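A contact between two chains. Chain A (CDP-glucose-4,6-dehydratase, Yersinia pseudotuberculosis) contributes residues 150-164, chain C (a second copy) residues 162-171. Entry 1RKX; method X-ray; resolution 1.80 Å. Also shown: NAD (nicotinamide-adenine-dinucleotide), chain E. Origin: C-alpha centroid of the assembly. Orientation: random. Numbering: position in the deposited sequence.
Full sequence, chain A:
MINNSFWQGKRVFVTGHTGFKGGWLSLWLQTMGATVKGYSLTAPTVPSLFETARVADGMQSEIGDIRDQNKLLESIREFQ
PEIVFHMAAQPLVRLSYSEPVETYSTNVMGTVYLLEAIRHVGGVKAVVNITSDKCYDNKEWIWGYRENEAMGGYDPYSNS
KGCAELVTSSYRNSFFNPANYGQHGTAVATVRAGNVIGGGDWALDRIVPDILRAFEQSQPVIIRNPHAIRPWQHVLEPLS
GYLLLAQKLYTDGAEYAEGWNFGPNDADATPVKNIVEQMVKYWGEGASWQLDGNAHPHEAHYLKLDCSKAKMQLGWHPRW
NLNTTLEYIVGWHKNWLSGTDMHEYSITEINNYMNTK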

ATOM      1  N   ALA A 150       5.656  -3.482  -5.831  1.00 14.93           N
ATOM      2  CA  ALA A 150       6.830  -2.760  -6.309  1.00 16.12           C
ATOM      3  C   ALA A 150       8.052  -3.543  -6.752  1.00 15.01           C
ATOM      4  O   ALA A 150       8.434  -4.538  -6.137  1.00 15.06           O
ATOM      5  CB  ALA A 150       7.248  -1.721  -5.269  1.00 15.78           C
ATOM      6  N   MET A 151       8.666  -3.054  -7.827  1.00 15.79           N
ATOM      7  CA  MET A 151       9.876  -3.655  -8.382  1.00 15.89           C
ATOM      8  C   MET A 151      11.072  -3.025  -7.674  1.00 16.18           C
ATOM      9  O   MET A 151      10.991  -1.900  -7.183  1.00 16.35           O
ATOM     10  CB  MET A 151       9.974  -3.378  -9.886  1.00 14.56           C
ATOM     11  CG  MET A 151       8.859  -3.993 -10.721  1.00 17.94           C
ATOM     12  SD  MET A 151       8.953  -5.800 -10.776  1.00 17.86           S
ATOM     13  CE  MET A 151       7.791  -6.231  -9.497  1.00 20.44           C
ATOM     14  N   GLY A 152      12.180  -3.755  -7.623  1.00 16.60           N
ATOM     15  CA  GLY A 152      13.364  -3.243  -6.967  1.00 17.56           C
ATOM     16  C   GLY A 152      14.494  -4.246  -7.020  1.00 19.78           C
ATOM     17  O   GLY A 152      14.756  -4.839  -8.071  1.00 17.06           O
ATOM     18  N   GLY A 153      15.156  -4.440  -5.883  1.00 18.69           N
ATOM     19  CA  GLY A 153      16.264  -5.371  -5.815  1.00 19.50           C
ATOM     20  C   GLY A 153      17.451  -4.734  -5.117  1.00 19.92           C
ATOM     21  O   GLY A 153      17.854  -3.619  -5.452  1.00 20.04           O
ATOM     22  N   TYR A 154      18.016  -5.446  -4.153  1.00 22.29           N
ATOM     23  CA  TYR A 154      19.159  -4.964  -3.380  1.00 25.31           C
ATOM     24  C   TYR A 154      20.460  -5.029  -4.187  1.00 21.04           C
ATOM     25  O   TYR A 154      21.103  -4.005  -4.427  1.00 19.72           O
ATOM     26  CB  TYR A 154      19.296  -5.817  -2.114  1.00 31.68           C
ATOM     27  CG  TYR A 154      20.321  -5.329  -1.117  1.00 40.61           C
ATOM     28  CD1 TYR A 154      20.022  -4.297  -0.223  1.00 44.44           C
ATOM     29  CD2 TYR A 154      21.584  -5.920  -1.042  1.00 45.04           C
ATOM     30  CE1 TYR A 154      20.956  -3.869   0.725  1.00 46.01           C
ATOM     31  CE2 TYR A 154      22.525  -5.497  -0.098  1.00 47.32           C
ATOM     32  CZ  TYR A 154      22.202  -4.475   0.781  1.00 46.89           C
ATOM     33  OH  TYR A 154      23.120  -4.078   1.725  1.00 47.48           O
ATOM     34  N   ASP A 155      20.838  -6.240  -4.598  1.00 18.44           N
ATOM     35  CA  ASP A 155      22.060  -6.463  -5.366  1.00 19.00           C
ATOM     36  C   ASP A 155      21.835  -6.111  -6.834  1.00 17.15           C
ATOM     37  O   ASP A 155      20.697  -6.050  -7.292  1.00 15.31           O
ATOM     38  CB  ASP A 155      22.473  -7.929  -5.269  1.00 18.85           C
ATOM     39  CG  ASP A 155      21.405  -8.859  -5.805  1.00 19.58           C
ATOM     40  OD1 ASP A 155      20.431  -9.126  -5.069  1.00 19.36           O
ATOM     41  OD2 ASP A 155      21.534  -9.304  -6.966  1.00 20.18           O
ATOM     42  N   PRO A 156      22.923  -5.884  -7.592  1.00 17.39           N
ATOM     43  CA  PRO A 156      22.830  -5.540  -9.013  1.00 17.30           C
ATOM     44  C   PRO A 156      22.014  -6.525  -9.849  1.00 15.21           C
ATOM     45  O   PRO A 156      21.267  -6.105 -10.743  1.00 16.36           O
ATOM     46  CB  PRO A 156      24.291  -5.476  -9.441  1.00 17.80           C
ATOM     47  CG  PRO A 156      24.961  -4.961  -8.205  1.00 19.32           C
ATOM     48  CD  PRO A 156      24.323  -5.801  -7.133  1.00 17.10           C
ATOM     49  N   TYR A 157      22.154  -7.823  -9.576  1.00 14.06           N
ATOM     50  CA  TYR A 157      21.399  -8.828 -10.329  1.00 15.31           C
ATOM     51  C   TYR A 157      19.898  -8.643 -10.093  1.00 16.19           C
ATOM     52  O   TYR A 157      19.120  -8.471 -11.042  1.00 14.93           O
ATOM     53  CB  TYR A 157      21.800 -10.249  -9.915  1.00 16.88           C
ATOM     54  CG  TYR A 157      20.744 -11.280 -10.254  1.00 18.76           C
ATOM     55  CD1 TYR A 157      20.544 -11.707 -11.567  1.00 20.06           C
ATOM     56  CD2 TYR A 157      19.898 -11.780  -9.265  1.00 20.53           C
ATOM     57  CE1 TYR A 157      19.521 -12.607 -11.888  1.00 21.19           C
ATOM     58  CE2 TYR A 157      18.867 -12.679  -9.575  1.00 21.73           C
ATOM     59  CZ  TYR A 157      18.689 -13.082 -10.883  1.00 20.05           C
ATOM     60  OH  TYR A 157      17.669 -13.952 -11.179  1.00 22.89           O
ATOM     61  N   SER A 158      19.497  -8.692  -8.828  1.00 14.25           N
ATOM     62  CA  SER A 158      18.090  -8.544  -8.467  1.00 14.18           C
ATOM     63  C   SER A 158      17.545  -7.233  -9.017  1.00 16.42           C
ATOM     64  O   SER A 158      16.464  -7.188  -9.634  1.00 12.71           O
ATOM     65  CB  SER A 158      17.925  -8.573  -6.942  1.00 17.13           C
ATOM     66  OG  SER A 158      18.354  -9.814  -6.404  1.00 15.21           O
ATOM     67  N   ASN A 159      18.302  -6.162  -8.808  1.00 12.47           N
ATOM     68  CA  ASN A 159      17.883  -4.848  -9.274  1.00 15.01           C
ATOM     69  C   ASN A 159      17.782  -4.763 -10.800  1.00 14.32           C
ATOM     70  O   ASN A 159      16.873  -4.116 -11.334  1.00 12.48           O
ATOM     71  CB  ASN A 159      18.843  -3.779  -8.746  1.00 14.41           C
ATOM     72  CG  ASN A 159      18.286  -2.382  -8.892  1.00 14.29           C
ATOM     73  OD1 ASN A 159      18.570  -1.684  -9.862  1.00 12.52           O
ATOM     74  ND2 ASN A 159      17.464  -1.970  -7.928  1.00 13.09           N
ATOM     75  N   SER A 160      18.704  -5.414 -11.502  1.00 11.33           N
ATOM     76  CA  SER A 160      18.669  -5.394 -12.960  1.00 13.56           C
ATOM     77  C   SER A 160      17.407  -6.088 -13.456  1.00 13.07           C
ATOM     78  O   SER A 160      16.892  -5.738 -14.509  1.00 12.11           O
ATOM     79  CB  SER A 160      19.903  -6.075 -13.563  1.00 13.09           C
ATOM     80  OG  SER A 160      19.844  -7.484 -13.466  1.00 10.83           O
ATOM     81  N   LYS A 161      16.923  -7.077 -12.704  1.00 12.66           N
ATOM     82  CA  LYS A 161      15.709  -7.799 -13.087  1.00 11.80           C
ATOM     83  C   LYS A 161      14.493  -6.912 -12.824  1.00 14.91           C
ATOM     84  O   LYS A 161      13.491  -6.960 -13.560  1.00 10.92           O
ATOM     85  CB  LYS A 161      15.616  -9.121 -12.316  1.00 13.62           C
ATOM     86  CG  LYS A 161      16.626 -10.177 -12.796  1.00 14.15           C
ATOM     87  CD  LYS A 161      16.315 -10.625 -14.236  1.00 15.23           C
ATOM     88  CE  LYS A 161      17.179 -11.811 -14.663  1.00 15.93           C
ATOM     89  NZ  LYS A 161      16.709 -12.393 -15.957  1.00 12.77           N
ATOM     90  N   GLY A 162      14.583  -6.103 -11.771  1.00  9.61           N
ATOM     91  CA  GLY A 162      13.517  -5.166 -11.471  1.00 12.05           C
ATOM     92  C   GLY A 162      13.471  -4.164 -12.620  1.00 12.46           C
ATOM     93  O   GLY A 162      12.392  -3.772 -13.078  1.00 13.15           O
ATOM     94  N   CYS A 163      14.642  -3.750 -13.101  1.00 10.41           N
ATOM     95  CA  CYS A 163      14.701  -2.821 -14.221  1.00 11.11           C
ATOM     96  C   CYS A 163      14.143  -3.463 -15.491  1.00 10.92           C
ATOM     97  O   CYS A 163      13.445  -2.795 -16.267  1.00 12.47           O
ATOM     98  CB  CYS A 163      16.131  -2.353 -14.480  1.00 12.46           C
ATOM     99  SG  CYS A 163      16.716  -1.096 -13.285  1.00 16.55           S
ATOM    100  N   ALA A 164      14.458  -4.740 -15.707  1.00 12.04           N
ATOM    101  CA  ALA A 164      13.971  -5.456 -16.895  1.00 11.64           C
ATOM    102  C   ALA A 164      12.443  -5.472 -16.905  1.00 12.74           C
ATOM    103  O   ALA A 164      11.817  -5.409 -17.972  1.00  9.82           O
ATOM    104  CB  ALA A 164      14.516  -6.887 -16.916  1.00 11.14           C
TER
ATOM    105  N   GLY C 162      12.631   5.865 -13.897  1.00 10.66           N
ATOM    106  CA  GLY C 162      12.255   4.943 -12.838  1.00 10.40           C
ATOM    107  C   GLY C 162      13.400   3.940 -12.697  1.00 12.06           C
ATOM    108  O   GLY C 162      13.785   3.564 -11.589  1.00 12.92           O
ATOM    109  N   CYS C 163      13.952   3.501 -13.827  1.00 11.12           N
ATOM    110  CA  CYS C 163      15.079   2.568 -13.805  1.00 11.28           C
ATOM    111  C   CYS C 163      16.310   3.224 -13.170  1.00 14.98           C
ATOM    112  O   CYS C 163      17.034   2.571 -12.416  1.00  8.79           O
ATOM    113  CB  CYS C 163      15.429   2.095 -15.219  1.00  9.21           C
ATOM    114  SG  CYS C 163      14.289   0.833 -15.890  1.00 12.52           S
ATOM    115  N   ALA C 164      16.547   4.499 -13.486  1.00  7.65           N
ATOM    116  CA  ALA C 164      17.702   5.219 -12.931  1.00 15.68           C
ATOM    117  C   ALA C 164      17.605   5.260 -11.410  1.00 16.05           C
ATOM    118  O   ALA C 164      18.625   5.191 -10.711  1.00 11.61           O
ATOM    119  CB  ALA C 164      17.774   6.639 -13.500  1.00 13.31           C
ATOM    120  N   GLU C 165      16.377   5.359 -10.900  1.00 10.79           N
ATOM    121  CA  GLU C 165      16.154   5.368  -9.454  1.00 15.17           C
ATOM    122  C   GLU C 165      16.549   4.002  -8.895  1.00 14.41           C
ATOM    123  O   GLU C 165      17.260   3.918  -7.897  1.00 15.33           O
ATOM    124  CB  GLU C 165      14.679   5.658  -9.132  1.00 12.72           C
ATOM    125  CG  GLU C 165      14.278   7.133  -9.198  1.00 13.78           C
ATOM    126  CD  GLU C 165      14.824   7.962  -8.032  1.00 13.89           C
ATOM    127  OE1 GLU C 165      15.276   7.375  -7.031  1.00 15.44           O
ATOM    128  OE2 GLU C 165      14.781   9.204  -8.119  1.00 14.75           O
ATOM    129  N   LEU C 166      16.087   2.929  -9.536  1.00 13.82           N
ATOM    130  CA  LEU C 166      16.438   1.588  -9.086  1.00 12.61           C
ATOM    131  C   LEU C 166      17.957   1.399  -9.095  1.00 14.43           C
ATOM    132  O   LEU C 166      18.529   0.913  -8.117  1.00 12.18           O
ATOM    133  CB  LEU C 166      15.774   0.526  -9.976  1.00 12.65           C
ATOM    134  CG  LEU C 166      14.471  -0.078  -9.439  1.00 13.63           C
ATOM    135  CD1 LEU C 166      13.389   0.994  -9.336  1.00 14.06           C
ATOM    136  CD2 LEU C 166      14.020  -1.215 -10.354  1.00 16.28           C
ATOM    137  N   VAL C 167      18.601   1.785 -10.193  1.00 12.04           N
ATOM    138  CA  VAL C 167      20.056   1.659 -10.320  1.00 14.97           C
ATOM    139  C   VAL C 167      20.775   2.358  -9.167  1.00 14.82           C
ATOM    140  O   VAL C 167      21.681   1.789  -8.556  1.00 15.06           O
ATOM    141  CB  VAL C 167      20.564   2.276 -11.653  1.00 14.35           C
ATOM    142  CG1 VAL C 167      22.094   2.444 -11.620  1.00 14.40           C
ATOM    143  CG2 VAL C 167      20.162   1.381 -12.826  1.00 15.17           C
ATOM    144  N   THR C 168      20.374   3.590  -8.879  1.00 13.93           N
ATOM    145  CA  THR C 168      21.007   4.352  -7.809  1.00 17.20           C
ATOM    146  C   THR C 168      20.803   3.657  -6.472  1.00 16.21           C
ATOM    147  O   THR C 168      21.722   3.583  -5.662  1.00 15.48           O
ATOM    148  CB  THR C 168      20.456   5.787  -7.729  1.00 16.79           C
ATOM    149  OG1 THR C 168      20.578   6.419  -9.008  1.00 16.43           O
ATOM    150  CG2 THR C 168      21.254   6.602  -6.702  1.00 15.70           C
ATOM    151  N   SER C 169      19.599   3.135  -6.249  1.00 15.73           N
ATOM    152  CA  SER C 169      19.299   2.430  -5.005  1.00 20.16           C
ATOM    153  C   SER C 169      20.204   1.205  -4.819  1.00 20.35           C
ATOM    154  O   SER C 169      20.735   0.967  -3.726  1.00 16.44           O
ATOM    155  CB  SER C 169      17.834   1.991  -4.999  1.00 20.83           C
ATOM    156  OG  SER C 169      17.537   1.247  -3.839  1.00 28.02           O
ATOM    157  N   SER C 170      20.377   0.422  -5.883  1.00 16.02           N
ATOM    158  CA  SER C 170      21.216  -0.768  -5.792  1.00 17.64           C
ATOM    159  C   SER C 170      22.690  -0.419  -5.615  1.00 17.51           C
ATOM    160  O   SER C 170      23.378  -1.051  -4.814  1.00 18.01           O
ATOM    161  CB  SER C 170      21.060  -1.654  -7.028  1.00 17.14           C
ATOM    162  OG  SER C 170      21.925  -2.785  -6.938  1.00 16.84           O
ATOM    163  N   TYR C 171      23.175   0.573  -6.357  1.00 15.57           N
ATOM    164  CA  TYR C 171      24.578   0.962  -6.233  1.00 18.96           C
ATOM    165  C   TYR C 171      24.858   1.433  -4.814  1.00 18.06           C
ATOM    166  O   TYR C 171      25.894   1.101  -4.240  1.00 18.47           O
ATOM    167  CB  TYR C 171      24.941   2.063  -7.234  1.00 16.86           C
ATOM    168  CG  TYR C 171      25.734   1.552  -8.417  1.00 18.64           C
ATOM    169  CD1 TYR C 171      25.111   0.862  -9.459  1.00 19.39           C
ATOM    170  CD2 TYR C 171      27.121   1.706  -8.468  1.00 20.03           C
ATOM    171  CE1 TYR C 171      25.851   0.335 -10.522  1.00 19.98           C
ATOM    172  CE2 TYR C 171      27.871   1.182  -9.521  1.00 18.92           C
ATOM    173  CZ  TYR C 171      27.233   0.499 -10.543  1.00 19.51           C
ATOM    174  OH  TYR C 171      27.978  -0.017 -11.583  1.00 16.98           O
TER
HETATM  175  PA  NAD E 360      22.205 -20.266 -17.029  1.00 21.24           P
HETATM  176  O1A NAD E 360      23.434 -19.545 -16.657  1.00 17.62           O
HETATM  177  O2A NAD E 360      22.261 -21.732 -17.052  1.00 13.48           O
HETATM  178  O5B NAD E 360      21.687 -19.766 -18.483  1.00 17.02           O
HETATM  179  C5B NAD E 360      21.896 -18.401 -18.868  1.00 17.06           C
HETATM  180  C4B NAD E 360      21.903 -18.274 -20.389  1.00 14.75           C
HETATM  181  O4B NAD E 360      22.148 -16.867 -20.583  1.00 13.51           O
HETATM  182  C3B NAD E 360      23.070 -19.011 -21.046  1.00 16.10           C
HETATM  183  O3B NAD E 360      22.531 -19.807 -22.109  1.00 14.65           O
HETATM  184  C2B NAD E 360      23.978 -17.868 -21.479  1.00 15.54           C
HETATM  185  O2B NAD E 360      24.810 -18.154 -22.623  1.00 15.82           O
HETATM  186  C1B NAD E 360      23.002 -16.746 -21.685  1.00 14.53           C
HETATM  187  N9A NAD E 360      23.642 -15.449 -21.636  1.00 16.92           N
HETATM  188  C8A NAD E 360      24.182 -14.812 -20.546  1.00 17.24           C
HETATM  189  N7A NAD E 360      24.711 -13.627 -20.836  1.00 13.84           N
HETATM  190  C5A NAD E 360      24.501 -13.494 -22.194  1.00 17.07           C
HETATM  191  C6A NAD E 360      24.835 -12.458 -23.092  1.00 15.99           C
HETATM  192  N6A NAD E 360      25.457 -11.339 -22.786  1.00 16.67           N
HETATM  193  N1A NAD E 360      24.486 -12.625 -24.410  1.00 16.29           N
HETATM  194  C2A NAD E 360      23.836 -13.792 -24.755  1.00 14.45           C
HETATM  195  N3A NAD E 360      23.476 -14.818 -24.008  1.00 14.88           N
HETATM  196  C4A NAD E 360      23.841 -14.607 -22.713  1.00 15.58           C
HETATM  197  O3  NAD E 360      21.080 -19.792 -16.087  1.00 15.80           O
HETATM  198  PN  NAD E 360      19.529 -20.272 -15.954  1.00 23.53           P
HETATM  199  O1N NAD E 360      19.455 -20.875 -14.619  1.00 16.30           O
HETATM  200  O2N NAD E 360      19.237 -21.239 -17.052  1.00 14.66           O
HETATM  201  O5D NAD E 360      18.734 -18.913 -15.975  1.00 19.15           O
HETATM  202  C5D NAD E 360      17.797 -18.730 -17.048  1.00 18.96           C
HETATM  203  C4D NAD E 360      17.081 -17.411 -16.861  1.00 16.95           C
HETATM  204  O4D NAD E 360      16.265 -17.589 -15.662  1.00 14.73           O
HETATM  205  C3D NAD E 360      17.909 -16.161 -16.578  1.00 16.23           C
HETATM  206  O3D NAD E 360      17.223 -15.019 -17.105  1.00 17.55           O
HETATM  207  C2D NAD E 360      17.935 -16.126 -15.057  1.00 15.56           C
HETATM  208  O2D NAD E 360      18.215 -14.796 -14.589  1.00 11.14           O
HETATM  209  C1D NAD E 360      16.537 -16.571 -14.735  1.00 14.90           C
HETATM  210  N1N NAD E 360      16.425 -17.060 -13.366  1.00 15.61           N
HETATM  211  C2N NAD E 360      16.840 -18.346 -12.989  1.00 17.10           C
HETATM  212  C3N NAD E 360      16.636 -18.847 -11.599  1.00 18.85           C
HETATM  213  C7N NAD E 360      17.049 -20.232 -11.320  1.00 18.98           C
HETATM  214  O7N NAD E 360      16.861 -20.656 -10.166  1.00 18.98           O
HETATM  215  N7N NAD E 360      17.607 -21.033 -12.252  1.00 18.56           N
HETATM  216  C4N NAD E 360      16.099 -17.894 -10.550  1.00 18.20           C
HETATM  217  C5N NAD E 360      15.741 -16.559 -11.107  1.00 19.24           C
HETATM  218  C6N NAD E 360      15.881 -16.189 -12.371  1.00 16.93           C
HETATM  219  O   HOH W   1      17.645  -1.361  -4.120  1.00 36.12           O

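Two copies of the dehydratase meet here through closely packed antiparallel helices, with a small apolar cluster of leucine, valine and cysteine at one end and a direct hydrogen bond from a serine to a loop carbonyl at the other. The axes of helix 156-164 of chain A and helix 162-171 of chain C run at 172° and approach to 9.5 Å, and the two stretches together bury 439 Å². The same residue faces its own copy where Cys A163 and Cys C163 come together, their CA atoms 5.4 Å apart. No disulfide joins them: the contact is apolar, with Cys A163 CB 3.9 Å from Cys C163 SG. The sulfur of Cys A163 also packs against Leu C166 and Val C167, SG lying 3.8 Å from Leu C166 CB and 4.3 Å from Val C167 CG2.

Leu C166 is the most heavily covered residue of the contact. Its CD2 lies 4.0 Å from Gly A152 CA, 3.8 Å from Gly A162 C and 3.8 Å from Cys A163 N, so the methyl rests against backbone from both the loop and the helix of chain A. The lack of a side chain at Gly A162 makes this possible: a CB there would point toward chain C, sit only 3.3 Å from Leu C166 CD2, and clash with Gly A152 O at 2.3 Å.

Farther along, Ser C170 points its side chain toward the loop that leads into the chain A helix. Its OG donates to Tyr A154 O at 2.9 Å, and Ser C170 CA makes a CA-H...O contact with the same oxygen at 3.5 Å. Pro A156 N is also near, 3.3 Å from Ser C170 OG, but as a proline nitrogen it has no hydrogen to share. Just before the helix, Asp A155 caps the N-terminus, OD2 accepting from Ser A158 N at 2.8 Å and OD1 from Ser A158 OG at 2.6 Å.

Asn A159 fills the space between these two regions. Its ND2 donates to Gly A153 O at 3.0 Å, tying the loop back onto the helix, and lies 3.1 Å from Leu C166 O; its CG is 3.4 Å from Ser C170 CB. Water 1 adds an indirect link, donating to Gly A153 O at 2.6 Å and hydrogen bonding with Ser C169 OG, also at 2.6 Å. Away from the contact, Lys A161 NZ donates to NAD O3D at 2.9 Å, so this helix serves both the partner chain and the cofactor.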